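Local coordinates for protein homocysteine S-methyltransferase (Escherichia coli, PDB 5DMM) that transfers a methyl group from S-methylmethionine, or less efficiently S-adenosylmethionine, to homocysteine, yielding methionine with the help of a zinc ion, at residues A69-T74 with Y125-A130; E168-P171 with E175-A178. All blocks are in the same frame, centred on the assembly; numbering follows the deposited sequence.

Interaction 1: A69-T74 with Y125-A130; sequences ASYQAT and YGAYLA. With HCS (2-amino-4-mercapto-butyric acid), chain F.
Tyr71 and Gln72 receive the methyl of Ala127 where the loop after strand 65-67 of a TIM barrel meets the short helix 125-129 beside the homocysteine pocket. Ala127 CB points at the 69-74 segment and approaches the Tyr71 ring obliquely, reaching Tyr71 CE2 at 3.7 Å. The same methyl lies against the aliphatic part of Gln72, 3.8 Å from Gln72 CG. Beyond CG that chain runs extended, bringing the amide to the helix backbone: Gln72 NE2 donates to Ala127 O over 3.3 Å. The bond is nearly straight at the hydrogen (170°), although the donor stands well above the carbonyl plane. Gln72 OE1 lies at the edge of the Tyr71 ring, in its plane.

With CG anti to the backbone N (chi1 179°), the tyrosine ring lies along the ligand, and homocysteine CG sits 3.8 Å above the ring centre. The ligand's amino N comes closer still to the root of the side chain, 3.1 Å from Tyr71 CB. Farther out, Glu134 OE2 holds Tyr71 OH, and Arg153 bonds Ser70 O. That carbonyl also closes the type I turn carrying both side chains, with Ala73 N 3.0 Å from Ser70 O.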
ATOM      1  N   ALA A  69       4.154  -7.840   1.426  1.00 14.56           N
ATOM      2  CA  ALA A  69       5.451  -7.582   0.801  1.00 15.14           C
ATOM      3  C   ALA A  69       5.441  -7.869  -0.699  1.00 16.74           C
ATOM      4  O   ALA A  69       6.323  -8.572  -1.199  1.00 24.10           O
ATOM      5  CB  ALA A  69       6.529  -8.420   1.487  1.00 19.15           C
ATOM      6  N   SER A  70       4.441  -7.353  -1.416  1.00 14.08           N
ATOM      7  CA  SER A  70       4.276  -7.687  -2.833  1.00 18.11           C
ATOM      8  C   SER A  70       4.475  -6.487  -3.759  1.00 15.08           C
ATOM      9  O   SER A  70       4.140  -6.557  -4.935  1.00 15.67           O
ATOM     10  CB  SER A  70       2.890  -8.290  -3.077  1.00 19.32           C
ATOM     11  OG  SER A  70       1.880  -7.482  -2.484  1.00 16.88           O
ATOM     12  N   TYR A  71       4.991  -5.390  -3.218  1.00 17.69           N
ATOM     13  CA  TYR A  71       5.152  -4.142  -3.976  1.00 15.62           C
ATOM     14  C   TYR A  71       5.891  -4.319  -5.306  1.00 19.78           C
ATOM     15  O   TYR A  71       5.555  -3.671  -6.319  1.00 15.04           O
ATOM     16  CB  TYR A  71       5.897  -3.129  -3.110  1.00 17.64           C
ATOM     17  CG  TYR A  71       6.164  -1.798  -3.776  1.00 16.26           C
ATOM     18  CD1 TYR A  71       5.135  -0.893  -3.992  1.00 19.25           C
ATOM     19  CD2 TYR A  71       7.451  -1.445  -4.174  1.00 19.57           C
ATOM     20  CE1 TYR A  71       5.373   0.327  -4.589  1.00 17.37           C
ATOM     21  CE2 TYR A  71       7.701  -0.227  -4.772  1.00 20.93           C
ATOM     22  CZ  TYR A  71       6.660   0.659  -4.968  1.00 19.03           C
ATOM     23  OH  TYR A  71       6.901   1.875  -5.565  1.00 21.60           O
ATOM     24  N   GLN A  72       6.910  -5.174  -5.292  1.00 19.11           N
ATOM     25  CA  GLN A  72       7.695  -5.459  -6.491  1.00 17.87           C
ATOM     26  C   GLN A  72       7.613  -6.937  -6.876  1.00 19.07           C
ATOM     27  O   GLN A  72       8.461  -7.454  -7.604  1.00 24.22           O
ATOM     28  CB  GLN A  72       9.148  -5.002  -6.295  1.00 23.92           C
ATOM     29  CG  GLN A  72       9.311  -3.525  -6.698  1.00 26.64           C
ATOM     30  CD  GLN A  72      10.449  -2.803  -6.003  1.00 28.74           C
ATOM     31  OE1 GLN A  72      10.720  -3.027  -4.822  1.00 38.24           O
ATOM     32  NE2 GLN A  72      11.108  -1.911  -6.733  1.00 28.08           N
ATOM     33  N   ALA A  73       6.566  -7.605  -6.399  1.00 16.83           N
ATOM     34  CA  ALA A  73       6.326  -9.002  -6.750  1.00 21.28           C
ATOM     35  C   ALA A  73       5.319  -9.137  -7.903  1.00 20.97           C
ATOM     36  O   ALA A  73       4.106  -9.189  -7.696  1.00 19.35           O
ATOM     37  CB  ALA A  73       5.845  -9.775  -5.531  1.00 20.43           C
ATOM     38  N   THR A  74       5.839  -9.189  -9.124  1.00 18.67           N
ATOM     39  CA  THR A  74       5.034  -9.487 -10.308  1.00 17.39           C
ATOM     40  C   THR A  74       5.753 -10.550 -11.119  1.00 16.72           C
ATOM     41  O   THR A  74       6.957 -10.701 -10.987  1.00 15.70           O
ATOM     42  CB  THR A  74       4.824  -8.259 -11.214  1.00 19.62           C
ATOM     43  OG1 THR A  74       6.105  -7.720 -11.576  1.00 20.25           O
ATOM     44  CG2 THR A  74       3.972  -7.183 -10.512  1.00 17.45           C
ATOM     45  N   TYR A 125       4.060   0.154 -12.309  1.00 16.70           N
ATOM     46  CA  TYR A 125       4.926  -0.345 -13.372  1.00 17.50           C
ATOM     47  C   TYR A 125       6.330   0.258 -13.241  1.00 19.42           C
ATOM     48  O   TYR A 125       7.333  -0.400 -13.505  1.00 19.33           O
ATOM     49  CB  TYR A 125       4.299  -0.021 -14.732  1.00 16.80           C
ATOM     50  CG  TYR A 125       5.057  -0.569 -15.914  1.00 21.09           C
ATOM     51  CD1 TYR A 125       4.981  -1.917 -16.250  1.00 20.96           C
ATOM     52  CD2 TYR A 125       5.850   0.261 -16.701  1.00 20.33           C
ATOM     53  CE1 TYR A 125       5.675  -2.421 -17.334  1.00 22.80           C
ATOM     54  CE2 TYR A 125       6.545  -0.238 -17.788  1.00 23.81           C
ATOM     55  CZ  TYR A 125       6.452  -1.576 -18.099  1.00 25.35           C
ATOM     56  OH  TYR A 125       7.143  -2.073 -19.181  1.00 28.37           O
ATOM     57  N   GLY A 126       6.393   1.505 -12.788  1.00 18.50           N
ATOM     58  CA  GLY A 126       7.662   2.176 -12.577  1.00 24.59           C
ATOM     59  C   GLY A 126       8.619   1.473 -11.630  1.00 24.07           C
ATOM     60  O   GLY A 126       9.838   1.563 -11.795  1.00 24.81           O
ATOM     61  N   ALA A 127       8.068   0.783 -10.633  1.00 18.36           N
ATOM     62  CA  ALA A 127       8.882   0.066  -9.661  1.00 22.82           C
ATOM     63  C   ALA A 127       9.531  -1.152 -10.316  1.00 23.88           C
ATOM     64  O   ALA A 127      10.624  -1.567  -9.935  1.00 22.20           O
ATOM     65  CB  ALA A 127       8.042  -0.350  -8.466  1.00 20.02           C
ATOM     66  N   TYR A 128       8.846  -1.729 -11.299  1.00 23.20           N
ATOM     67  CA  TYR A 128       9.416  -2.834 -12.064  1.00 24.70           C
ATOM     68  C   TYR A 128      10.560  -2.355 -12.960  1.00 26.37           C
ATOM     69  O   TYR A 128      11.578  -3.044 -13.110  1.00 24.73           O
ATOM     70  CB  TYR A 128       8.324  -3.519 -12.893  1.00 21.31           C
ATOM     71  CG  TYR A 128       8.835  -4.240 -14.123  1.00 23.38           C
ATOM     72  CD1 TYR A 128       9.559  -5.422 -14.014  1.00 23.76           C
ATOM     73  CD2 TYR A 128       8.573  -3.742 -15.399  1.00 24.96           C
ATOM     74  CE1 TYR A 128      10.027  -6.084 -15.142  1.00 23.66           C
ATOM     75  CE2 TYR A 128       9.037  -4.393 -16.529  1.00 25.22           C
ATOM     76  CZ  TYR A 128       9.755  -5.561 -16.392  1.00 28.29           C
ATOM     77  OH  TYR A 128      10.211  -6.208 -17.514  1.00 33.54           O
ATOM     78  N   LEU A 129      10.393  -1.174 -13.548  1.00 24.64           N
ATOM     79  CA  LEU A 129      11.441  -0.561 -14.355  1.00 26.86           C
ATOM     80  C   LEU A 129      12.683  -0.286 -13.507  1.00 32.22           C
ATOM     81  O   LEU A 129      13.799  -0.237 -14.026  1.00 35.68           O
ATOM     82  CB  LEU A 129      10.941   0.731 -15.011  1.00 29.53           C
ATOM     83  CG  LEU A 129       9.839   0.570 -16.068  1.00 27.39           C
ATOM     84  CD1 LEU A 129       9.466   1.913 -16.700  1.00 28.02           C
ATOM     85  CD2 LEU A 129      10.232  -0.467 -17.130  1.00 26.96           C
ATOM     86  N   ALA A 130      12.473  -0.106 -12.205  1.00 28.82           N
ATOM     87  CA  ALA A 130      13.560  -0.028 -11.225  1.00 37.09           C
ATOM     88  C   ALA A 130      14.574   1.072 -11.535  1.00 43.94           C
ATOM     89  O   ALA A 130      15.775   0.901 -11.323  1.00 49.64           O
ATOM     90  CB  ALA A 130      14.268  -1.383 -11.116  1.00 36.09           C
TER
HETATM   91  N   HCS F 505       6.565  -1.458  -0.531  0.82 37.06           N
HETATM   92  CA  HCS F 505       5.962  -0.367   0.210  0.82 36.38           C
HETATM   93  CB  HCS F 505       5.828   0.850  -0.697  0.82 34.42           C
HETATM   94  CG  HCS F 505       7.193   1.322  -1.183  0.82 35.27           C
HETATM   95  SD  HCS F 505       7.027   2.946  -1.967  0.82 38.40           S
HETATM   96  C   HCS F 505       4.605  -0.781   0.695  0.82 34.89           C
HETATM   97  OXT HCS F 505       4.185  -1.919   0.393  0.82 25.42           O
HETATM   98  O   HCS F 505       3.945   0.027   1.383  0.82 35.94           O

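Interaction 2: E168-P171 with E175-A178; sequences ETLP and EIEA. With HCS (2-amino-4-mercapto-butyric acid), chain F.
The beta-alpha-beta unit formed by strand 164-170, helix 173-183 and strand 191-197 is a repeating element of the TIM barrel, and here Leu170, at the strand's end, packs on Ile176 of the following helix. Their side chains cross obliquely, Leu170 CD1 resting 4.0 Å from Ile176 CG1. Leu170 CB joins the same patch, 4.1 Å from Ile176 CG1. Ile176 also reaches Phe195 of the next strand and Leu215 and Leu216 of helix 209-217, which makes this an apolar layer between the sheet and its outer helices. Next to it Glu175 runs fully extended past Pro171, where Pro171 CD lies 4.3 Å from Glu175 OE1. The buried carboxylate is satisfied beyond the two segments: Tyr139 OH meets OE1 and His150 NE2 meets OE2.

Two residues before Leu170 the strand faces the active site. Glu168 has CG between its backbone N and carbonyl carbon (chi1 61°), and from there the chain extends to the carboxylate of homocysteine. Glu168 OE2 lies 2.6 Å from ligand OXT, while Glu168 OE1 is 3.0 Å from ligand O. Ser121 OG and Tyr253 OH grip OE2 and OE1 respectively, so second partners fix the rotation of this group. With an alanine here, the hydroxyls of Ser121 and Tyr253 would probably lose their shared mate, and a gap would be likely to open beside the ligand's carboxylate. Thr169, where the chain turns a corner with positive phi (58°), serves the ligand's other end. Its backbone N is held by Asn228 OD1, its methyl CG2 lies 3.7 Å from the ligand's SD, and its hydroxyl comes nearer, with Thr169 OG1 3.2 Å from that sulfur.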
ATOM      1  N   GLU A 168      -0.552   1.498  -4.746  1.00 14.05           N
ATOM      2  CA  GLU A 168       0.202   2.549  -4.063  1.00 15.93           C
ATOM      3  C   GLU A 168       1.417   3.063  -4.820  1.00 16.97           C
ATOM      4  O   GLU A 168       1.928   2.402  -5.730  1.00 15.83           O
ATOM      5  CB  GLU A 168       0.656   2.031  -2.703  1.00 18.45           C
ATOM      6  CG  GLU A 168       1.581   0.804  -2.812  1.00 16.01           C
ATOM      7  CD  GLU A 168       2.002   0.259  -1.461  1.00 23.80           C
ATOM      8  OE1 GLU A 168       1.692   0.900  -0.432  1.00 19.30           O
ATOM      9  OE2 GLU A 168       2.650  -0.816  -1.430  1.00 19.31           O
ATOM     10  N   THR A 169       1.894   4.238  -4.412  1.00 14.65           N
ATOM     11  CA  THR A 169       3.071   4.865  -5.007  1.00 16.63           C
ATOM     12  C   THR A 169       2.869   5.081  -6.519  1.00 18.80           C
ATOM     13  O   THR A 169       3.815   5.005  -7.309  1.00 18.37           O
ATOM     14  CB  THR A 169       4.355   4.010  -4.759  1.00 17.90           C
ATOM     15  OG1 THR A 169       4.263   3.357  -3.487  1.00 18.10           O
ATOM     16  CG2 THR A 169       5.614   4.871  -4.783  1.00 19.51           C
ATOM     17  N   LEU A 170       1.631   5.371  -6.907  1.00 16.06           N
ATOM     18  CA  LEU A 170       1.248   5.474  -8.319  1.00 17.30           C
ATOM     19  C   LEU A 170       1.526   6.874  -8.883  1.00 19.16           C
ATOM     20  O   LEU A 170       1.007   7.851  -8.368  1.00 17.46           O
ATOM     21  CB  LEU A 170      -0.237   5.144  -8.481  1.00 18.07           C
ATOM     22  CG  LEU A 170      -0.754   3.834  -7.867  1.00 16.02           C
ATOM     23  CD1 LEU A 170      -2.256   3.747  -8.048  1.00 18.69           C
ATOM     24  CD2 LEU A 170      -0.068   2.626  -8.487  1.00 18.07           C
ATOM     25  N   PRO A 171       2.330   6.967  -9.954  1.00 19.22           N
ATOM     26  CA  PRO A 171       2.752   8.256 -10.512  1.00 18.90           C
ATOM     27  C   PRO A 171       2.110   8.614 -11.846  1.00 21.51           C
ATOM     28  O   PRO A 171       2.282   9.742 -12.307  1.00 19.02           O
ATOM     29  CB  PRO A 171       4.242   8.046 -10.718  1.00 22.28           C
ATOM     30  CG  PRO A 171       4.300   6.587 -11.180  1.00 21.87           C
ATOM     31  CD  PRO A 171       3.162   5.863 -10.472  1.00 18.70           C
ATOM     32  N   GLU A 175      -1.915   4.634 -16.237  1.00 16.66           N
ATOM     33  CA  GLU A 175      -1.847   3.372 -15.497  1.00 17.07           C
ATOM     34  C   GLU A 175      -2.941   3.313 -14.416  1.00 16.41           C
ATOM     35  O   GLU A 175      -3.546   2.269 -14.183  1.00 16.11           O
ATOM     36  CB  GLU A 175      -0.458   3.185 -14.880  1.00 17.74           C
ATOM     37  CG  GLU A 175      -0.347   1.986 -13.942  1.00 15.46           C
ATOM     38  CD  GLU A 175       1.038   1.834 -13.341  1.00 17.84           C
ATOM     39  OE1 GLU A 175       1.756   2.851 -13.192  1.00 18.06           O
ATOM     40  OE2 GLU A 175       1.412   0.686 -13.024  1.00 18.14           O
ATOM     41  N   ILE A 176      -3.216   4.444 -13.775  1.00 14.03           N
ATOM     42  CA  ILE A 176      -4.290   4.501 -12.791  1.00 13.73           C
ATOM     43  C   ILE A 176      -5.630   4.131 -13.437  1.00 17.03           C
ATOM     44  O   ILE A 176      -6.407   3.359 -12.865  1.00 17.21           O
ATOM     45  CB  ILE A 176      -4.356   5.897 -12.125  1.00 16.80           C
ATOM     46  CG1 ILE A 176      -3.167   6.055 -11.154  1.00 17.77           C
ATOM     47  CG2 ILE A 176      -5.681   6.072 -11.399  1.00 16.60           C
ATOM     48  CD1 ILE A 176      -2.908   7.489 -10.712  1.00 18.47           C
ATOM     49  N   GLU A 177      -5.894   4.658 -14.634  1.00 19.28           N
ATOM     50  CA  GLU A 177      -7.106   4.308 -15.381  1.00 20.46           C
ATOM     51  C   GLU A 177      -7.179   2.815 -15.688  1.00 15.72           C
ATOM     52  O   GLU A 177      -8.204   2.170 -15.468  1.00 18.23           O
ATOM     53  CB  GLU A 177      -7.172   5.083 -16.700  1.00 23.40           C
ATOM     54  CG  GLU A 177      -7.041   6.581 -16.572  1.00 30.07           C
ATOM     55  CD  GLU A 177      -6.854   7.263 -17.916  1.00 35.10           C
ATOM     56  OE1 GLU A 177      -7.171   6.644 -18.960  1.00 42.31           O
ATOM     57  OE2 GLU A 177      -6.386   8.422 -17.928  1.00 41.80           O
ATOM     58  N   ALA A 178      -6.082   2.286 -16.217  1.00 16.97           N
ATOM     59  CA  ALA A 178      -5.976   0.864 -16.556  1.00 17.64           C
ATOM     60  C   ALA A 178      -6.246  -0.015 -15.343  1.00 15.17           C
ATOM     61  O   ALA A 178      -6.971  -1.018 -15.419  1.00 16.75           O
ATOM     62  CB  ALA A 178      -4.598   0.558 -17.130  1.00 17.14           C
TER
HETATM   63  N   HCS F 505       6.565  -1.458  -0.531  0.82 37.06           N
HETATM   64  CA  HCS F 505       5.962  -0.367   0.210  0.82 36.38           C
HETATM   65  CB  HCS F 505       5.828   0.850  -0.697  0.82 34.42           C
HETATM   66  CG  HCS F 505       7.193   1.322  -1.183  0.82 35.27           C
HETATM   67  SD  HCS F 505       7.027   2.946  -1.967  0.82 38.40           S
HETATM   68  C   HCS F 505       4.605  -0.781   0.695  0.82 34.89           C
HETATM   69  OXT HCS F 505       4.185  -1.919   0.393  0.82 25.42           O
HETATM   70  O   HCS F 505       3.945   0.027   1.383  0.82 35.94           O

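Both contacts are buried and both border homocysteine, yet they show how chemistry follows position in a barrel. Interaction 1 joins the loop after one strand to a short helix that follows the next strand of the barrel, and mixes a small apolar contact with an amide-to-carbonyl bond. Interaction 2 ties a strand to its own succeeding helix, mainly through aliphatic side chains, and leaves its polar groups to partners elsewhere. Around the ligand their roles divide: the first supplies an aromatic face, the second oxygens at the carboxylate and sulfur. The two also touch directly, Tyr71 OH lying 3.4 Å from Thr169 CG2. A probable hydrogen bond links Tyr125 N to Glu175 OE2 over 2.8 Å.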